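Side-chain contacts in aminotransferase class-III (Sphaerobacter thermophilus DSM 20745, PDB 6K8H), which is an omega-transaminase of the class-III aminotransferase family, with the fold of the pyridoxal-phosphate-dependent aminotransferase clan, assembled as a dimer: residues E85-I88 and R89-D93; H377-Q380 and R381-D385; V39-P43 and Y44-A48; Y231-E234 and P235-Q239. One frame throughout, in Å; residues are numbered along the deposited sequence.

Interaction 1 of 4, residues E85-I88 and R89-D93; sequences EAVI and RQLAD
The side chain of Arg89 folds back over the preceding helical turn, and its guanidinium lies across the backbone of Glu85 and Ala86. Glu85 O stands 3.9 Å above the guanidinium plane, over its centre. NH2 of Arg89 reaches Ala86 CA at 3.6 Å and also touches the Ala86 methyl. CG of Arg89 sits beside its own backbone N (chi1 -87°), which starts the chain back toward Glu85. The bend at chi3 (-68°) then lays the group flat. The Glu85 carboxylate is close but not in contact: its OE1 is 4.6 Å from Arg89 NH1.

Backbone bonds hold the turn beneath. Arg89 N donates to Glu85 O at 3.0 Å, and Gln90 N donates to Ala86 O at the same length. Leu91 N donates to Val87 O at 2.9 Å and makes a second, weak bond to Ile88 O.

On another side of the helix, Val87 CG1 meets Leu91 CG at 4.2 Å. CG of Leu91 also rests on Val87 O at 3.3 Å. Gln90 NE2 bonds to Gly94 O. Ala86 and Gln90 pack on helix 322-334. Val87 and Ile88 pack on Leu91 of the second subunit, and Leu91 packs on Ile88 of that subunit. Leu91 O also accepts a bond from Asn84 ND2 of the second subunit. These i to i+3 and i to i+4 contacts belong to a dimer-interface helix, 81-91, packed between helix 322-334 and its own counterpart in the second subunit, with the oppositely charged Glu85 and Arg89 near each other on an exposed side.

Interaction 2 of 4, residues H377-Q380 and R381-D385; sequences HLHQ and RPLAD
His379 and Arg381 meet twice, once through the backbone and once face to face. Arg381 N donates to His379 ND1 at 3.0 Å, in the plane of the imidazole. The guanidinium of Arg381 lies flat on the same ring, with centres 3.6 Å apart and planes at 19°. Its NH2 is 3.2 Å from His379 CD2. A bend at chi3 (-66°) brings the group back over the ring. The opposite ring face has His377 CB above it.

Leu383 reaches back to both histidines. Its CD1 sits over a face of the His377 ring in a CH-pi contact, 3.7 Å from the centroid. Its CD2 touches the edge of His379 at CE1, 4.1 Å away.

A second shell fixes these groups in the loop between strand 373-377 and helix 393-408. Arg381 NH1 forms a salt bridge with Glu395 of that helix, and its NE bonds to Asn388 O. His377 NE2 bonds to Thr368 OG1 of strand 366-370, and its ring stacks on His375. Gln366 NE2 bonds to O of both His379 and Arg381.

Because ND1 of His379 accepts, any proton on that ring probably sits on NE2. A neutral imidazole would suit the cation stacked on it.

Interaction 3 of 4, residues V39-P43 and Y44-A48; sequences VYSAP and YPPYA
Ser41 OG and Tyr44 CG each lie between their backbone N and carbonyl carbon (chi1 53° and 54°). In Ser41 this turns the hydroxyl toward Pro45, where OG approaches CA at 3.6 Å. In Tyr44 it sends the ring off toward helix 18-29. The near side of the ring still touches Pro43, with CD2 of Tyr44 4.1 Å from Pro43 CB.

The peptide bond before Pro43 is cis, and it folds the chain sharply. Residues 41 to 44 form a cis-proline turn of the type VI kind, which brings the CA atoms of Ser41 and Pro45 to 4.9 Å. Ser41 O lies close to Tyr44 N, but at a poor angle for a bond, and Pro45 N has no hydrogen to give. A water does the joining instead. It is 2.7 Å from Ser41 OG, donates to Tyr44 O at 2.9 Å, and makes a weak bond to Ala42 O.

Pro45, just after the turn, packs back on the incoming chain. Its CB rests on Val39 O at 3.4 Å, and its CD meets Tyr40 CD1 at 4.2 Å.

Around the loop, Tyr44 OH bonds to Tyr12 O, and the Tyr44 ring packs on Ala19 and Ala20 of helix 18-29. Val39, Tyr40 and Pro45 pack on Ala98, Pro305 and Pro100 of the second subunit.

Interaction 4 of 4, residues Y231-E234 and P235-Q239; sequences YPAE and PAFLQ
The chain runs extended through Ala233 and turns into helix 235-248 at Glu234, the N-cap residue, whose O accepts from Leu238 N at 3.0 Å. Pro235 follows as the first residue of the helix. As a proline it has no backbone N-H to satisfy there.

The methyl of Ala233 points at the first turn and fits between two side chains. It meets Phe237 CD2 at the ring edge, at 4.0 Å, and Leu238 CD1 at the same distance. Both side chains have CG anti to the backbone N (chi1 163° for Phe237 and -160° for Leu238), which turns them to the same alanine.

The Glu234 carboxylate extends away from the turn and has a partner at each oxygen, one strong and one weak. Tyr231 OH donates a short bond of 2.5 Å to OE2. The acceptor lies in the plane of the tyrosine ring, and OE2 uses its anti lone pair. At OE1 a water donates a weak bond of 3.4 Å. The same water accepts from Phe237 N at 3.0 Å, a weak water-mediated link to the first turn. The negative charge might be slightly favoured near this N-terminal end.

Asn200 bonds to Glu234 N and to Pro232 O. Phe237 packs on Ile202 and Thr205 of helix 202-211 and on Ile221 of strand 216-221, while Leu238 packs on Ile221 and on Leu271 of helix 266-271.

Interactions 2 and 4 are the pair that touch. Their centres are about 17 Å apart. Ala384 CA packs on Tyr231 CE2 at 3.6 Å, and Ala384 CB lies 3.6 Å from Glu234 OE2. The loop after strand 373-377 thus rests on the approach to helix 235-248. Interactions 1 and 3 do not meet, with nearest atoms about 19 Å apart, but both reach the second subunit. Interaction 1 lies across the centre of the chain from interactions 2 and 4. A bound (5-hydroxy-4,6-dimethylpyridin-3-yl)methyl dihydrogen phosphate lies about 10 Å from the side chain of Val39 in interaction 3, and one lies about 13 Å from that of Ala233 in interaction 4.

Interaction 1 of 4, residues E85-I88 and R89-D93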
loop_
_atom_site.group_PDB
_atom_site.type_symbol
_atom_site.label_atom_id
_atom_site.label_comp_id
_atom_site.label_asym_id
_atom_site.label_seq_id
_atom_site.Cartn_x
_atom_site.Cartn_y
_atom_site.Cartn_z
ATOM N N GLU B 85 13.188 -11.231 17.004
ATOM C CA GLU B 85 14.466 -11.952 16.779
ATOM C C GLU B 85 14.634 -12.270 15.288
ATOM O O GLU B 85 15.731 -12.057 14.771
ATOM C CB GLU B 85 14.489 -13.233 17.606
ATOM C CG GLU B 85 14.860 -12.993 19.054
ATOM C CD GLU B 85 14.753 -14.229 19.928
ATOM O OE1 GLU B 85 14.992 -15.340 19.407
ATOM O OE2 GLU B 85 14.411 -14.080 21.114
ATOM N N ALA B 86 13.576 -12.743 14.625
ATOM C CA ALA B 86 13.676 -13.033 13.192
ATOM C C ALA B 86 13.974 -11.770 12.381
ATOM O O ALA B 86 14.819 -11.776 11.467
ATOM C CB ALA B 86 12.391 -13.691 12.706
ATOM N N VAL B 87 13.291 -10.675 12.706
ATOM C CA VAL B 87 13.510 -9.414 12.000
ATOM C C VAL B 87 14.944 -8.934 12.194
ATOM O O VAL B 87 15.609 -8.495 11.243
ATOM C CB VAL B 87 12.491 -8.361 12.468
ATOM C CG1 VAL B 87 12.899 -6.983 11.993
ATOM C CG2 VAL B 87 11.095 -8.739 11.970
ATOM N N ILE B 88 15.421 -9.003 13.433
ATOM C CA ILE B 88 16.808 -8.545 13.732
ATOM C C ILE B 88 17.794 -9.397 12.921
ATOM O O ILE B 88 18.742 -8.831 12.388
ATOM C CB ILE B 88 17.063 -8.557 15.247
ATOM C CG1 ILE B 88 16.326 -7.399 15.924
ATOM C CG2 ILE B 88 18.550 -8.539 15.543
ATOM C CD1 ILE B 88 16.236 -7.514 17.419
ATOM N N ARG B 89 17.557 -10.705 12.821
ATOM C CA ARG B 89 18.396 -11.546 11.970
ATOM C C ARG B 89 18.397 -11.038 10.533
ATOM O O ARG B 89 19.453 -10.981 9.881
ATOM C CB ARG B 89 17.919 -13.003 12.004
ATOM C CG ARG B 89 18.492 -13.858 13.124
ATOM C CD ARG B 89 18.294 -15.345 12.833
ATOM N NE ARG B 89 16.888 -15.747 12.886
ATOM C CZ ARG B 89 16.214 -15.971 14.016
ATOM N NH1 ARG B 89 16.820 -15.832 15.191
ATOM N NH2 ARG B 89 14.932 -16.336 13.980
ATOM N N GLN B 90 17.216 -10.662 10.023
ATOM C CA GLN B 90 17.121 -10.229 8.627
ATOM C C GLN B 90 17.805 -8.888 8.406
ATOM O O GLN B 90 18.401 -8.658 7.345
ATOM C CB GLN B 90 15.657 -10.143 8.187
ATOM C CG GLN B 90 15.496 -9.752 6.720
ATOM C CD GLN B 90 16.190 -10.723 5.791
ATOM O OE1 GLN B 90 16.120 -11.938 5.982
ATOM N NE2 GLN B 90 16.862 -10.197 4.777
ATOM N N LEU B 91 17.731 -7.994 9.398
ATOM C CA LEU B 91 18.276 -6.643 9.244
ATOM C C LEU B 91 19.749 -6.686 8.879
ATOM O O LEU B 91 20.231 -5.852 8.099
ATOM C CB LEU B 91 18.099 -5.833 10.524
ATOM C CG LEU B 91 16.716 -5.402 11.003
ATOM C CD1 LEU B 91 16.844 -4.585 12.277
ATOM C CD2 LEU B 91 16.020 -4.598 9.946
ATOM N N ALA B 92 20.474 -7.661 9.426
ATOM C CA ALA B 92 21.883 -7.828 9.098
ATOM C C ALA B 92 22.094 -8.153 7.620
ATOM O O ALA B 92 23.191 -7.930 7.099
ATOM C CB ALA B 92 22.482 -8.922 9.978
ATOM N N ASP B 93 21.078 -8.688 6.941
ATOM C CA ASP B 93 21.181 -9.065 5.532
ATOM C C ASP B 93 20.690 -7.985 4.573
ATOM O O ASP B 93 20.982 -8.066 3.380
ATOM C CB ASP B 93 20.383 -10.350 5.259
ATOM C CG ASP B 93 21.095 -11.603 5.744
ATOM O OD1 ASP B 93 22.272 -11.504 6.159
ATOM O OD2 ASP B 93 20.474 -12.693 5.705
#

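Interaction 2 of 4, residues H377-Q380 and R381-D385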
loop_
_atom_site.group_PDB
_atom_site.type_symbol
_atom_site.label_atom_id
_atom_site.label_comp_id
_atom_site.label_asym_id
_atom_site.label_seq_id
_atom_site.Cartn_x
_atom_site.Cartn_y
_atom_site.Cartn_z
ATOM N N HIS B 377 -22.939 -6.060 21.289
ATOM C CA HIS B 377 -24.065 -5.289 20.793
ATOM C C HIS B 377 -24.981 -4.971 21.960
ATOM O O HIS B 377 -25.306 -5.867 22.748
ATOM C CB HIS B 377 -24.832 -6.085 19.743
ATOM C CG HIS B 377 -23.968 -6.610 18.638
ATOM N ND1 HIS B 377 -23.534 -5.819 17.595
ATOM C CD2 HIS B 377 -23.467 -7.846 18.409
ATOM C CE1 HIS B 377 -22.807 -6.549 16.764
ATOM N NE2 HIS B 377 -22.744 -7.780 17.240
ATOM N N LEU B 378 -25.407 -3.712 22.060
ATOM C CA LEU B 378 -26.299 -3.281 23.139
ATOM C C LEU B 378 -27.743 -3.177 22.663
ATOM O O LEU B 378 -28.491 -2.263 23.030
ATOM C CB LEU B 378 -25.805 -1.973 23.747
ATOM C CG LEU B 378 -24.378 -2.161 24.274
ATOM C CD1 LEU B 378 -23.917 -0.957 25.070
ATOM C CD2 LEU B 378 -24.261 -3.427 25.124
ATOM N N HIS B 379 -28.133 -4.125 21.811
ATOM C CA HIS B 379 -29.497 -4.284 21.338
ATOM C C HIS B 379 -29.700 -5.763 21.040
ATOM O O HIS B 379 -28.754 -6.554 21.066
ATOM C CB HIS B 379 -29.767 -3.425 20.103
ATOM C CG HIS B 379 -28.940 -3.825 18.924
ATOM N ND1 HIS B 379 -29.213 -4.952 18.176
ATOM C CD2 HIS B 379 -27.835 -3.266 18.377
ATOM C CE1 HIS B 379 -28.313 -5.065 17.211
ATOM N NE2 HIS B 379 -27.464 -4.056 17.314
ATOM N N GLN B 380 -30.949 -6.139 20.770
ATOM C CA GLN B 380 -31.274 -7.523 20.473
ATOM C C GLN B 380 -31.912 -7.670 19.093
ATOM O O GLN B 380 -32.750 -8.550 18.877
ATOM C CB GLN B 380 -32.161 -8.107 21.574
ATOM C CG GLN B 380 -31.335 -8.471 22.815
ATOM C CD GLN B 380 -32.153 -8.972 23.984
ATOM O OE1 GLN B 380 -33.309 -8.591 24.169
ATOM N NE2 GLN B 380 -31.544 -9.828 24.797
ATOM N N ARG B 381 -31.509 -6.812 18.138
ATOM C CA ARG B 381 -31.990 -6.969 16.772
ATOM C C ARG B 381 -31.254 -8.104 16.070
ATOM O O ARG B 381 -30.044 -8.268 16.255
ATOM C CB ARG B 381 -31.805 -5.677 15.983
ATOM C CG ARG B 381 -32.581 -4.514 16.565
ATOM C CD ARG B 381 -32.513 -3.270 15.679
ATOM N NE ARG B 381 -31.167 -2.722 15.605
ATOM C CZ ARG B 381 -30.647 -1.904 16.510
ATOM N NH1 ARG B 381 -31.362 -1.539 17.573
ATOM N NH2 ARG B 381 -29.416 -1.435 16.345
ATOM N N PRO B 382 -31.962 -8.896 15.262
ATOM C CA PRO B 382 -31.300 -9.963 14.490
ATOM C C PRO B 382 -30.406 -9.362 13.412
ATOM O O PRO B 382 -30.891 -8.732 12.469
ATOM C CB PRO B 382 -32.468 -10.744 13.883
ATOM C CG PRO B 382 -33.614 -9.767 13.843
ATOM C CD PRO B 382 -33.391 -8.755 14.930
ATOM N N LEU B 383 -29.099 -9.585 13.542
ATOM C CA LEU B 383 -28.136 -9.016 12.608
ATOM C C LEU B 383 -28.135 -9.729 11.263
ATOM O O LEU B 383 -27.479 -9.254 10.322
ATOM C CB LEU B 383 -26.746 -9.051 13.237
ATOM C CG LEU B 383 -26.679 -8.162 14.477
ATOM C CD1 LEU B 383 -25.605 -8.642 15.439
ATOM C CD2 LEU B 383 -26.441 -6.721 14.024
ATOM N N ALA B 384 -28.864 -10.843 11.152
ATOM C CA ALA B 384 -29.061 -11.504 9.870
ATOM C C ALA B 384 -29.752 -10.596 8.864
ATOM O O ALA B 384 -29.624 -10.815 7.652
ATOM C CB ALA B 384 -29.867 -12.794 10.071
ATOM N N ASP B 385 -30.490 -9.594 9.337
ATOM C CA ASP B 385 -30.993 -8.506 8.504
ATOM C C ASP B 385 -30.020 -7.343 8.671
ATOM O O ASP B 385 -30.040 -6.658 9.699
ATOM C CB ASP B 385 -32.418 -8.118 8.913
ATOM C CG ASP B 385 -33.408 -9.286 8.810
ATOM O OD1 ASP B 385 -33.218 -10.165 7.941
ATOM O OD2 ASP B 385 -34.387 -9.332 9.595
#

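Interaction 3 of 4, residues V39-P43 and Y44-A48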
loop_
_atom_site.group_PDB
_atom_site.type_symbol
_atom_site.label_atom_id
_atom_site.label_comp_id
_atom_site.label_asym_id
_atom_site.label_seq_id
_atom_site.Cartn_x
_atom_site.Cartn_y
_atom_site.Cartn_z
ATOM N N VAL B 39 -8.053 6.156 13.646
ATOM C CA VAL B 39 -7.522 6.321 14.993
ATOM C C VAL B 39 -7.768 7.708 15.552
ATOM O O VAL B 39 -7.348 7.992 16.682
ATOM C CB VAL B 39 -6.017 5.978 15.054
ATOM C CG1 VAL B 39 -5.777 4.567 14.548
ATOM C CG2 VAL B 39 -5.199 6.994 14.256
ATOM N N TYR B 40 -8.453 8.581 14.813
ATOM C CA TYR B 40 -8.864 9.856 15.381
ATOM C C TYR B 40 -10.083 9.689 16.285
ATOM O O TYR B 40 -11.047 8.995 15.943
ATOM C CB TYR B 40 -9.189 10.886 14.301
ATOM C CG TYR B 40 -9.704 12.170 14.914
ATOM C CD1 TYR B 40 -8.827 13.115 15.447
ATOM C CD2 TYR B 40 -11.064 12.418 15.012
ATOM C CE1 TYR B 40 -9.295 14.274 16.030
ATOM C CE2 TYR B 40 -11.540 13.571 15.593
ATOM C CZ TYR B 40 -10.659 14.496 16.098
ATOM O OH TYR B 40 -11.171 15.640 16.664
ATOM N N SER B 41 -10.045 10.364 17.428
ATOM C CA SER B 41 -11.213 10.560 18.275
ATOM C C SER B 41 -11.119 11.945 18.895
ATOM O O SER B 41 -10.020 12.470 19.107
ATOM C CB SER B 41 -11.313 9.481 19.366
ATOM O OG SER B 41 -10.109 9.385 20.114
ATOM N N ALA B 42 -12.308 12.556 19.176
ATOM C CA ALA B 42 -12.415 13.958 19.554
ATOM C C ALA B 42 -12.356 14.129 21.072
ATOM O O ALA B 42 -12.816 13.260 21.822
ATOM C CB ALA B 42 -13.721 14.550 19.033
ATOM N N PRO B 43 -11.807 15.252 21.563
ATOM C CA PRO B 43 -11.166 16.343 20.809
ATOM C C PRO B 43 -9.819 15.953 20.190
ATOM O O PRO B 43 -9.408 16.528 19.186
ATOM C CB PRO B 43 -10.959 17.445 21.863
ATOM C CG PRO B 43 -11.607 16.984 23.096
ATOM C CD PRO B 43 -11.835 15.515 23.010
ATOM N N TYR B 44 -9.120 15.008 20.810
ATOM C CA TYR B 44 -7.863 14.494 20.284
ATOM C C TYR B 44 -7.681 13.090 20.810
ATOM O O TYR B 44 -8.204 12.761 21.886
ATOM C CB TYR B 44 -6.666 15.368 20.675
ATOM C CG TYR B 44 -6.534 15.621 22.150
ATOM C CD1 TYR B 44 -5.877 14.715 22.982
ATOM C CD2 TYR B 44 -7.047 16.781 22.717
ATOM C CE1 TYR B 44 -5.747 14.968 24.344
ATOM C CE2 TYR B 44 -6.928 17.031 24.075
ATOM C CZ TYR B 44 -6.275 16.131 24.880
ATOM O OH TYR B 44 -6.144 16.394 26.224
ATOM N N PRO B 45 -6.973 12.226 20.091
ATOM C CA PRO B 45 -6.842 10.840 20.527
ATOM C C PRO B 45 -5.719 10.692 21.540
ATOM O O PRO B 45 -4.863 11.580 21.669
ATOM C CB PRO B 45 -6.525 10.094 19.222
ATOM C CG PRO B 45 -5.773 11.107 18.408
ATOM C CD PRO B 45 -6.338 12.457 18.774
ATOM N N PRO B 46 -5.675 9.584 22.272
ATOM C CA PRO B 46 -4.480 9.286 23.062
ATOM C C PRO B 46 -3.356 8.844 22.130
ATOM O O PRO B 46 -3.597 8.357 21.024
ATOM C CB PRO B 46 -4.952 8.150 23.969
ATOM C CG PRO B 46 -5.906 7.382 23.062
ATOM C CD PRO B 46 -6.616 8.450 22.254
ATOM N N TYR B 47 -2.114 8.992 22.592
ATOM C CA TYR B 47 -0.941 8.619 21.803
ATOM C C TYR B 47 -0.277 7.399 22.421
ATOM O O TYR B 47 -0.071 7.351 23.635
ATOM C CB TYR B 47 0.056 9.784 21.705
ATOM C CG TYR B 47 -0.345 10.771 20.629
ATOM C CD1 TYR B 47 -1.447 11.602 20.806
ATOM C CD2 TYR B 47 0.335 10.826 19.418
ATOM C CE1 TYR B 47 -1.854 12.487 19.809
ATOM C CE2 TYR B 47 -0.053 11.707 18.428
ATOM C CZ TYR B 47 -1.145 12.531 18.625
ATOM O OH TYR B 47 -1.530 13.396 17.620
ATOM N N ALA B 48 0.028 6.408 21.589
ATOM C CA ALA B 48 0.696 5.200 22.057
ATOM C C ALA B 48 2.172 5.488 22.263
ATOM O O ALA B 48 2.822 6.113 21.414
ATOM C CB ALA B 48 0.519 4.057 21.056
HETATM O O HOH W 1 -10.399 10.942 22.319
#

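Interaction 4 of 4, residues Y231-E234 and P235-Q239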
loop_
_atom_site.group_PDB
_atom_site.type_symbol
_atom_site.label_atom_id
_atom_site.label_comp_id
_atom_site.label_asym_id
_atom_site.label_seq_id
_atom_site.Cartn_x
_atom_site.Cartn_y
_atom_site.Cartn_z
ATOM N N TYR B 231 -21.446 -10.609 11.971
ATOM C CA TYR B 231 -22.327 -11.749 11.788
ATOM C C TYR B 231 -22.022 -12.360 10.429
ATOM O O TYR B 231 -22.140 -11.666 9.408
ATOM C CB TYR B 231 -23.794 -11.335 11.884
ATOM C CG TYR B 231 -24.745 -12.484 11.713
ATOM C CD1 TYR B 231 -24.981 -13.378 12.748
ATOM C CD2 TYR B 231 -25.392 -12.690 10.505
ATOM C CE1 TYR B 231 -25.854 -14.440 12.581
ATOM C CE2 TYR B 231 -26.256 -13.736 10.331
ATOM C CZ TYR B 231 -26.486 -14.610 11.367
ATOM O OH TYR B 231 -27.357 -15.654 11.172
ATOM N N PRO B 232 -21.628 -13.630 10.373
ATOM C CA PRO B 232 -21.075 -14.190 9.135
ATOM C C PRO B 232 -22.118 -14.392 8.048
ATOM O O PRO B 232 -23.325 -14.471 8.295
ATOM C CB PRO B 232 -20.493 -15.538 9.578
ATOM C CG PRO B 232 -20.428 -15.483 11.078
ATOM C CD PRO B 232 -21.499 -14.549 11.516
ATOM N N ALA B 233 -21.619 -14.451 6.810
ATOM C CA ALA B 233 -22.427 -14.925 5.695
ATOM C C ALA B 233 -22.989 -16.303 6.029
ATOM O O ALA B 233 -22.251 -17.206 6.446
ATOM C CB ALA B 233 -21.580 -14.980 4.416
ATOM N N GLU B 234 -24.315 -16.449 5.881
ATOM C CA GLU B 234 -24.955 -17.707 6.235
ATOM C C GLU B 234 -24.671 -18.763 5.163
ATOM O O GLU B 234 -24.498 -18.430 3.986
ATOM C CB GLU B 234 -26.460 -17.496 6.430
ATOM C CG GLU B 234 -26.761 -16.673 7.691
ATOM C CD GLU B 234 -28.236 -16.307 7.879
ATOM O OE1 GLU B 234 -28.995 -16.270 6.881
ATOM O OE2 GLU B 234 -28.632 -16.037 9.042
ATOM N N PRO B 235 -24.602 -20.041 5.555
ATOM C CA PRO B 235 -24.091 -21.067 4.620
ATOM C C PRO B 235 -24.885 -21.189 3.328
ATOM O O PRO B 235 -24.273 -21.244 2.247
ATOM C CB PRO B 235 -24.146 -22.356 5.455
ATOM C CG PRO B 235 -24.034 -21.886 6.885
ATOM C CD PRO B 235 -24.749 -20.557 6.933
ATOM N N ALA B 236 -26.221 -21.201 3.393
ATOM C CA ALA B 236 -27.019 -21.302 2.170
ATOM C C ALA B 236 -26.778 -20.110 1.245
ATOM O O ALA B 236 -26.658 -20.275 0.021
ATOM C CB ALA B 236 -28.504 -21.412 2.519
ATOM N N PHE B 237 -26.711 -18.904 1.819
ATOM C CA PHE B 237 -26.439 -17.692 1.050
ATOM C C PHE B 237 -25.105 -17.794 0.317
ATOM O O PHE B 237 -25.019 -17.523 -0.883
ATOM C CB PHE B 237 -26.460 -16.487 1.997
ATOM C CG PHE B 237 -25.814 -15.240 1.440
ATOM C CD1 PHE B 237 -26.525 -14.381 0.627
ATOM C CD2 PHE B 237 -24.509 -14.917 1.758
ATOM C CE1 PHE B 237 -25.945 -13.230 0.132
ATOM C CE2 PHE B 237 -23.919 -13.758 1.262
ATOM C CZ PHE B 237 -24.641 -12.920 0.445
ATOM N N LEU B 238 -24.054 -18.210 1.027
ATOM C CA LEU B 238 -22.718 -18.235 0.441
ATOM C C LEU B 238 -22.593 -19.351 -0.596
ATOM O O LEU B 238 -21.907 -19.192 -1.614
ATOM C CB LEU B 238 -21.676 -18.377 1.555
ATOM C CG LEU B 238 -20.219 -17.972 1.276
ATOM C CD1 LEU B 238 -20.081 -16.467 1.023
ATOM C CD2 LEU B 238 -19.314 -18.408 2.438
ATOM N N GLN B 239 -23.267 -20.481 -0.365
ATOM C CA GLN B 239 -23.245 -21.567 -1.342
ATOM C C GLN B 239 -23.958 -21.165 -2.625
ATOM O O GLN B 239 -23.468 -21.435 -3.729
ATOM C CB GLN B 239 -23.881 -22.831 -0.748
ATOM C CG GLN B 239 -23.075 -23.481 0.393
ATOM C CD GLN B 239 -23.927 -24.380 1.294
ATOM O OE1 GLN B 239 -24.978 -24.886 0.879
ATOM N NE2 GLN B 239 -23.476 -24.575 2.539
HETATM O O HOH W 2 -28.505 -18.168 4.123
#